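Local coordinates for segregation and condensation protein A (Thermococcus onnurineus, PDB 6IVH) that probably serves as the kleisin subunit of an archaeal Smc-based condensin acting in chromosome segregation and condensation, represented here by its N-terminal domain, at residues 60-65 against 116-121; 30-35 against 69-74; 36-41 against 54-59. All coordinates share one frame; numbering follows the deposited sequence.

Contact 1. Residues 60-65 against 116-121; sequences ASILVR and DALEEA
The guanidinium of Arg65 meets Ala117 edge-on, the methyl CB of Ala117 lying in its plane at 4.0 Å from NH2. It is a slight touch at the exposed margin: the chain of Arg65 bends at chi3 (57°), which brings the edge of its guanidinium to Ala117, and NH1 makes a long, weak ion pair with Glu69 on the next turn of its own helix. The apolar centre belongs to Ile62. With CG1 beside the backbone N (chi1 -60°) and CG2 anti to it, the longer branch extended, Ile62 sets two methyls on Ala117 CB, CG2 at 3.7 Å and CD1 equally close. Here helix 54-72 packs on helix 107-120 in the helical N-terminal domain of the kleisin, the two short axes passing 10.4 Å apart at 123°. The alanine gives the closest backbone approach, Ile62 CA to Ala117 CA being 7.2 Å. Leu118 points its CB off to one side and reaches back with its branch, so that CD2 lies 3.7 Å from Ile62 CD1, the two side chains crossing obliquely. Leu118 also packs on Arg55 and Leu58 of helix 54-72, and Glu119 is paired with Arg55, though at a separation too short to be taken exactly.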
# COMPACT_ATOMS: atom_id res chain seq x y z
N ALA A 60 4.43 -1.71 -3.74
CA ALA A 60 3.56 -2.79 -4.20
C ALA A 60 4.07 -4.14 -3.74
O ALA A 60 3.30 -4.99 -3.27
CB ALA A 60 3.44 -2.75 -5.73
N SER A 61 5.38 -4.37 -3.86
CA SER A 61 5.97 -5.63 -3.40
C SER A 61 5.80 -5.80 -1.90
O SER A 61 5.55 -6.90 -1.41
CB SER A 61 7.44 -5.70 -3.79
OG SER A 61 7.62 -5.48 -5.18
N ILE A 62 5.92 -4.70 -1.15
CA ILE A 62 5.76 -4.76 0.30
C ILE A 62 4.31 -5.11 0.66
O ILE A 62 4.06 -5.95 1.52
CB ILE A 62 6.20 -3.44 0.94
CG1 ILE A 62 7.67 -3.16 0.63
CG2 ILE A 62 5.96 -3.47 2.45
CD1 ILE A 62 8.16 -1.81 1.11
N LEU A 63 3.35 -4.46 -0.01
CA LEU A 63 1.94 -4.75 0.28
C LEU A 63 1.57 -6.18 -0.09
O LEU A 63 0.72 -6.78 0.57
CB LEU A 63 1.05 -3.76 -0.47
CG LEU A 63 1.11 -2.31 0.01
CD1 LEU A 63 0.18 -1.43 -0.81
CD2 LEU A 63 0.76 -2.24 1.49
N VAL A 64 2.20 -6.74 -1.12
CA VAL A 64 1.94 -8.13 -1.47
C VAL A 64 2.43 -9.05 -0.36
O VAL A 64 1.74 -10.02 0.00
CB VAL A 64 2.58 -8.47 -2.83
CG1 VAL A 64 2.51 -9.97 -3.08
CG2 VAL A 64 1.88 -7.72 -3.95
N ARG A 65 3.60 -8.77 0.20
CA ARG A 65 4.10 -9.58 1.31
C ARG A 65 3.23 -9.40 2.55
O ARG A 65 2.92 -10.38 3.25
CB ARG A 65 5.55 -9.22 1.63
CG ARG A 65 6.07 -9.86 2.91
CD ARG A 65 7.49 -9.43 3.23
NE ARG A 65 7.61 -7.98 3.34
CZ ARG A 65 7.33 -7.28 4.43
NH1 ARG A 65 6.90 -7.90 5.52
NH2 ARG A 65 7.47 -5.96 4.43
N ASP A 116 8.36 2.34 7.05
CA ASP A 116 9.44 1.64 7.73
C ASP A 116 10.00 0.52 6.87
O ASP A 116 11.22 0.29 6.84
CB ASP A 116 8.95 1.08 9.07
CG ASP A 116 9.07 2.10 10.20
OD1 ASP A 116 9.81 3.09 10.03
OD2 ASP A 116 8.43 1.89 11.26
N ALA A 117 9.13 -0.19 6.14
CA ALA A 117 9.60 -1.23 5.23
C ALA A 117 10.28 -0.64 4.01
O ALA A 117 11.22 -1.23 3.47
CB ALA A 117 8.44 -2.13 4.81
N LEU A 118 9.83 0.53 3.55
CA LEU A 118 10.43 1.16 2.38
C LEU A 118 11.86 1.62 2.67
O LEU A 118 12.75 1.46 1.83
CB LEU A 118 9.58 2.33 1.91
CG LEU A 118 8.33 1.98 1.09
CD1 LEU A 118 7.39 3.17 1.02
CD2 LEU A 118 8.73 1.53 -0.30
N GLU A 119 12.09 2.19 3.86
CA GLU A 119 13.41 2.75 4.16
C GLU A 119 14.44 1.70 4.54
O GLU A 119 15.64 1.93 4.34
CB GLU A 119 13.30 3.79 5.27
CG GLU A 119 13.23 5.23 4.75
CD GLU A 119 11.87 5.59 4.17
OE1 GLU A 119 11.76 5.68 2.93
OE2 GLU A 119 10.92 5.79 4.95
N GLU A 120 14.02 0.55 5.07
CA GLU A 120 14.97 -0.52 5.32
C GLU A 120 15.13 -1.46 4.13
O GLU A 120 16.05 -2.29 4.14
CB GLU A 120 14.55 -1.33 6.56
CG GLU A 120 15.43 -1.05 7.78
CD GLU A 120 15.44 -2.20 8.77
OE1 GLU A 120 14.56 -2.24 9.65
OE2 GLU A 120 16.33 -3.07 8.66
N ALA A 121 14.29 -1.34 3.11
CA ALA A 121 14.49 -2.09 1.88
C ALA A 121 15.70 -1.53 1.14
O ALA A 121 15.91 -1.82 -0.04
CB ALA A 121 13.25 -2.03 1.00

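Contact 2. Residues 30-35 against 69-74; sequences DIVDLT and EALLYA
Val32 and Ala70 bring their CA atoms to 7.0 Å, the nearest backbone approach between the first turn of helix 31-47 and the last turn of helix 54-72. The small Ala70 permits this, its CB receiving two neighbours: Ile31 CG2 at 3.5 Å and, less tightly, Val32 CG2 at 4.0 Å. Ile31 carries CG1 anti to the backbone N (chi1 -169°), which sends its CD1 off to Leu63 and turns the CG2 methyl, set between N and the carbonyl carbon, onto Ala70. Val32 lays both methyls against the branch of Leu71: its CG2 is 3.8 Å from Leu71 CG, and CG1 faces CD1 more loosely. These two side chains cross at about a right angle, on the more exposed flank. The site joins opposite ends of two consecutive, roughly antiparallel helices, and the first of them opens with a side-chain N-cap. Asp30 OD1 accepts from Val32 N at 3.2 Å, on the anti side and 34° out of the carboxylate plane, while also taking a salt bridge from Arg103, next to the short strand 104-105 that pairs with 29-30. Asp30 OD2 lies 2.9 Å from Asp33 OD2; neither acceptor bonds the other, and the two like charges probably repel, offset for Asp30 by Arg103. Farther along, the Thr35 hydroxyl hydrogen-bonds back to Ile31 O, nearly along the carbonyl direction, and has Leu63 O as a second probable hydrogen-bond partner, two acceptors near one hydroxyl proton.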
# COMPACT_ATOMS: atom_id res chain seq x y z
N ASP A 30 -8.28 -3.32 5.30
CA ASP A 30 -7.97 -4.73 5.08
C ASP A 30 -6.75 -4.81 4.17
O ASP A 30 -6.83 -4.50 2.98
CB ASP A 30 -9.17 -5.45 4.47
CG ASP A 30 -9.04 -6.97 4.55
OD1 ASP A 30 -7.90 -7.48 4.60
OD2 ASP A 30 -10.08 -7.66 4.55
N ILE A 31 -5.61 -5.22 4.74
CA ILE A 31 -4.35 -5.20 3.99
C ILE A 31 -4.40 -6.15 2.80
O ILE A 31 -3.72 -5.94 1.80
CB ILE A 31 -3.16 -5.52 4.93
CG1 ILE A 31 -1.83 -5.23 4.23
CG2 ILE A 31 -3.21 -6.96 5.38
CD1 ILE A 31 -1.67 -3.80 3.80
N VAL A 32 -5.21 -7.21 2.89
CA VAL A 32 -5.39 -8.11 1.76
C VAL A 32 -6.20 -7.43 0.67
O VAL A 32 -5.86 -7.48 -0.52
CB VAL A 32 -6.03 -9.43 2.21
CG1 VAL A 32 -6.29 -10.34 1.02
CG2 VAL A 32 -5.15 -10.12 3.24
N ASP A 33 -7.30 -6.77 1.05
CA ASP A 33 -8.12 -6.07 0.07
C ASP A 33 -7.45 -4.78 -0.40
O ASP A 33 -7.66 -4.36 -1.54
CB ASP A 33 -9.50 -5.77 0.66
CG ASP A 33 -10.22 -7.02 1.13
OD1 ASP A 33 -9.87 -8.12 0.64
OD2 ASP A 33 -11.13 -6.91 1.97
N LEU A 34 -6.64 -4.15 0.46
CA LEU A 34 -5.98 -2.91 0.08
C LEU A 34 -4.89 -3.15 -0.96
O LEU A 34 -4.63 -2.27 -1.79
CB LEU A 34 -5.39 -2.24 1.32
CG LEU A 34 -4.71 -0.87 1.22
CD1 LEU A 34 -3.23 -0.97 0.84
CD2 LEU A 34 -5.46 0.04 0.26
N THR A 35 -4.23 -4.31 -0.92
CA THR A 35 -3.08 -4.55 -1.78
C THR A 35 -3.46 -4.50 -3.25
O THR A 35 -2.80 -3.83 -4.06
CB THR A 35 -2.43 -5.89 -1.43
OG1 THR A 35 -2.02 -5.87 -0.06
CG2 THR A 35 -1.22 -6.14 -2.31
N GLU A 69 1.32 -12.62 4.36
CA GLU A 69 1.47 -12.99 5.76
C GLU A 69 0.15 -12.82 6.51
O GLU A 69 -0.17 -13.61 7.40
CB GLU A 69 2.57 -12.16 6.41
CG GLU A 69 3.90 -12.22 5.66
CD GLU A 69 4.94 -11.30 6.24
OE1 GLU A 69 6.04 -11.78 6.59
OE2 GLU A 69 4.67 -10.08 6.36
N ALA A 70 -0.63 -11.80 6.16
CA ALA A 70 -1.94 -11.62 6.78
C ALA A 70 -2.84 -12.81 6.51
O ALA A 70 -3.58 -13.26 7.40
CB ALA A 70 -2.59 -10.33 6.29
N LEU A 71 -2.80 -13.35 5.29
CA LEU A 71 -3.61 -14.52 4.97
C LEU A 71 -3.09 -15.77 5.67
O LEU A 71 -3.87 -16.64 6.05
CB LEU A 71 -3.65 -14.74 3.46
CG LEU A 71 -4.58 -13.82 2.68
CD1 LEU A 71 -4.20 -13.84 1.22
CD2 LEU A 71 -6.03 -14.24 2.87
N LEU A 72 -1.77 -15.87 5.85
CA LEU A 72 -1.19 -17.03 6.52
C LEU A 72 -1.30 -16.94 8.04
O LEU A 72 -1.20 -17.97 8.71
CB LEU A 72 0.28 -17.19 6.12
CG LEU A 72 0.56 -17.50 4.64
CD1 LEU A 72 2.05 -17.57 4.39
CD2 LEU A 72 -0.13 -18.79 4.23
N TYR A 73 -1.51 -15.75 8.59
CA TYR A 73 -1.60 -15.54 10.04
C TYR A 73 -2.86 -14.72 10.31
O TYR A 73 -2.82 -13.49 10.30
CB TYR A 73 -0.35 -14.86 10.58
CG TYR A 73 0.94 -15.45 10.04
CD1 TYR A 73 1.28 -16.77 10.28
CD2 TYR A 73 1.83 -14.67 9.30
CE1 TYR A 73 2.45 -17.32 9.79
CE2 TYR A 73 3.00 -15.21 8.80
CZ TYR A 73 3.31 -16.53 9.05
OH TYR A 73 4.48 -17.06 8.57
N ALA A 74 -3.97 -15.42 10.55
CA ALA A 74 -5.28 -14.80 10.79
C ALA A 74 -5.69 -13.90 9.63
O ALA A 74 -5.96 -14.37 8.53
CB ALA A 74 -5.28 -14.02 12.10

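Contact 3. Residues 36-41 against 54-59; sequences EKYIER and ARAILA
Tyr38 OH donates a hydrogen bond to the main-chain Ala56 O, 2.6 Å away. It reaches the carbonyl in its own plane on a lone pair, the C=O...O angle of 113° making this an approach from the flank. The acceptor in turn lies at the edge of the phenol, in the ring plane. CG of Tyr38 stands anti to the backbone N (chi1 -180°), and the ring is thereby carried straight out from helix 31-47 to bridge backbones whose Tyr38 CA and Ala59 CA are 9.2 Å apart. The hydroxyl oxygen touches two methyls, Ala56 CB at 3.5 Å and Ala59 CB equally near, and it comes within 3.2 Å of Ala56 CA. Ala59 CB approaches the ring obliquely. The pair of helices thus bridged, 31-47 and 54-72, forms an antiparallel helical hairpin within the kleisin N-terminal domain, and a buried phenol that bonds a helix carbonyl links its two arms. Ile14 of helix 11-20 and Leu63 also pack against Tyr38. A phenylalanine in its place would lack the hydroxyl, which would probably leave Ala56 O without this buried donor and take away the atom that the methyls of Ala56 and Ala59 touch. Ala59 itself packs on Leu114 of helix 107-120.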
# COMPACT_ATOMS: atom_id res chain seq x y z
N GLU A 36 -4.54 -5.19 -3.63
CA GLU A 36 -4.92 -5.21 -5.04
C GLU A 36 -5.53 -3.88 -5.48
O GLU A 36 -5.39 -3.49 -6.64
CB GLU A 36 -5.87 -6.37 -5.33
CG GLU A 36 -6.10 -6.64 -6.82
CD GLU A 36 -4.82 -7.01 -7.57
OE1 GLU A 36 -3.86 -7.47 -6.92
OE2 GLU A 36 -4.79 -6.86 -8.81
N LYS A 37 -6.20 -3.17 -4.56
CA LYS A 37 -6.68 -1.83 -4.89
C LYS A 37 -5.51 -0.90 -5.19
O LYS A 37 -5.58 -0.06 -6.09
CB LYS A 37 -7.52 -1.27 -3.74
CG LYS A 37 -8.79 -2.05 -3.45
CD LYS A 37 -9.63 -1.35 -2.39
CE LYS A 37 -10.88 -2.15 -2.04
NZ LYS A 37 -10.55 -3.35 -1.23
N TYR A 38 -4.41 -1.04 -4.44
CA TYR A 38 -3.20 -0.28 -4.73
C TYR A 38 -2.64 -0.65 -6.09
O TYR A 38 -2.23 0.23 -6.87
CB TYR A 38 -2.16 -0.51 -3.63
CG TYR A 38 -0.86 0.24 -3.83
CD1 TYR A 38 0.18 -0.32 -4.57
CD2 TYR A 38 -0.67 1.49 -3.27
CE1 TYR A 38 1.37 0.36 -4.74
CE2 TYR A 38 0.52 2.18 -3.44
CZ TYR A 38 1.53 1.61 -4.18
OH TYR A 38 2.71 2.30 -4.35
N ILE A 39 -2.60 -1.94 -6.40
CA ILE A 39 -2.06 -2.39 -7.69
C ILE A 39 -2.99 -1.96 -8.82
O ILE A 39 -2.53 -1.58 -9.90
CB ILE A 39 -1.84 -3.91 -7.67
CG1 ILE A 39 -0.72 -4.26 -6.68
CG2 ILE A 39 -1.53 -4.43 -9.06
CD1 ILE A 39 -0.43 -5.75 -6.59
N GLU A 40 -4.30 -2.03 -8.60
CA GLU A 40 -5.25 -1.54 -9.59
C GLU A 40 -4.96 -0.09 -9.96
O GLU A 40 -4.80 0.24 -11.14
CB GLU A 40 -6.69 -1.67 -9.07
CG GLU A 40 -7.24 -3.09 -9.05
CD GLU A 40 -8.60 -3.18 -8.39
OE1 GLU A 40 -9.31 -2.15 -8.33
OE2 GLU A 40 -8.97 -4.28 -7.93
N ARG A 41 -4.86 0.78 -8.96
CA ARG A 41 -4.58 2.19 -9.22
C ARG A 41 -3.19 2.37 -9.82
O ARG A 41 -3.00 3.20 -10.71
CB ARG A 41 -4.73 3.00 -7.94
CG ARG A 41 -4.38 4.47 -8.10
CD ARG A 41 -5.41 5.20 -8.95
NE ARG A 41 -5.25 6.64 -8.87
CZ ARG A 41 -5.87 7.51 -9.66
NH1 ARG A 41 -6.69 7.08 -10.60
NH2 ARG A 41 -5.66 8.81 -9.51
N ALA A 54 9.98 5.15 -7.83
CA ALA A 54 10.44 3.81 -7.48
C ALA A 54 9.85 3.34 -6.16
O ALA A 54 9.56 2.15 -6.01
CB ALA A 54 11.97 3.78 -7.42
N ARG A 55 9.66 4.25 -5.21
CA ARG A 55 9.07 3.86 -3.93
C ARG A 55 7.65 3.34 -4.11
O ARG A 55 7.24 2.38 -3.45
CB ARG A 55 9.10 5.04 -2.95
CG ARG A 55 10.47 5.68 -2.81
CD ARG A 55 10.47 6.87 -1.86
NE ARG A 55 10.56 6.47 -0.46
CZ ARG A 55 9.56 6.57 0.42
NH1 ARG A 55 8.39 7.06 0.04
NH2 ARG A 55 9.73 6.18 1.67
N ALA A 56 6.88 3.96 -5.01
CA ALA A 56 5.54 3.47 -5.30
C ALA A 56 5.59 2.09 -5.95
O ALA A 56 4.67 1.28 -5.75
CB ALA A 56 4.80 4.45 -6.20
N ILE A 57 6.63 1.80 -6.72
CA ILE A 57 6.80 0.46 -7.28
C ILE A 57 7.20 -0.52 -6.18
O ILE A 57 6.66 -1.63 -6.09
CB ILE A 57 7.82 0.48 -8.43
CG1 ILE A 57 7.30 1.33 -9.59
CG2 ILE A 57 8.13 -0.93 -8.90
CD1 ILE A 57 8.30 1.50 -10.72
N LEU A 58 8.15 -0.12 -5.33
CA LEU A 58 8.59 -0.99 -4.24
C LEU A 58 7.49 -1.22 -3.22
O LEU A 58 7.42 -2.30 -2.62
CB LEU A 58 9.83 -0.38 -3.57
CG LEU A 58 10.36 -1.06 -2.31
CD1 LEU A 58 10.76 -2.50 -2.59
CD2 LEU A 58 11.53 -0.28 -1.74
N ALA A 59 6.63 -0.22 -3.00
CA ALA A 59 5.55 -0.37 -2.03
C ALA A 59 4.58 -1.47 -2.44
O ALA A 59 3.96 -2.11 -1.58
CB ALA A 59 4.81 0.95 -1.85

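In the fold
Helix 54-72 runs through all three contacts. Contacts 2 and 3 join it to helix 31-47, contact 2 at the open end of the hairpin, contact 3 nearer the connection between the helices, whereas contact 1 brings in helix 107-120. Contact 3 is wholly buried and turns on one polar bond; contacts 1 and 2 are partly buried, purely apolar across their segments, and each centres on an alanine methyl with a longer, more exposed side chain beside it. Leu63 ties them together: in the helix of contact 1, it packs on Ile31 and Leu34 of contact 2 and on Tyr38 of contact 3. On the other side, Leu118 packs on Arg55 and Leu58, connecting contact 1 to segment 54-59.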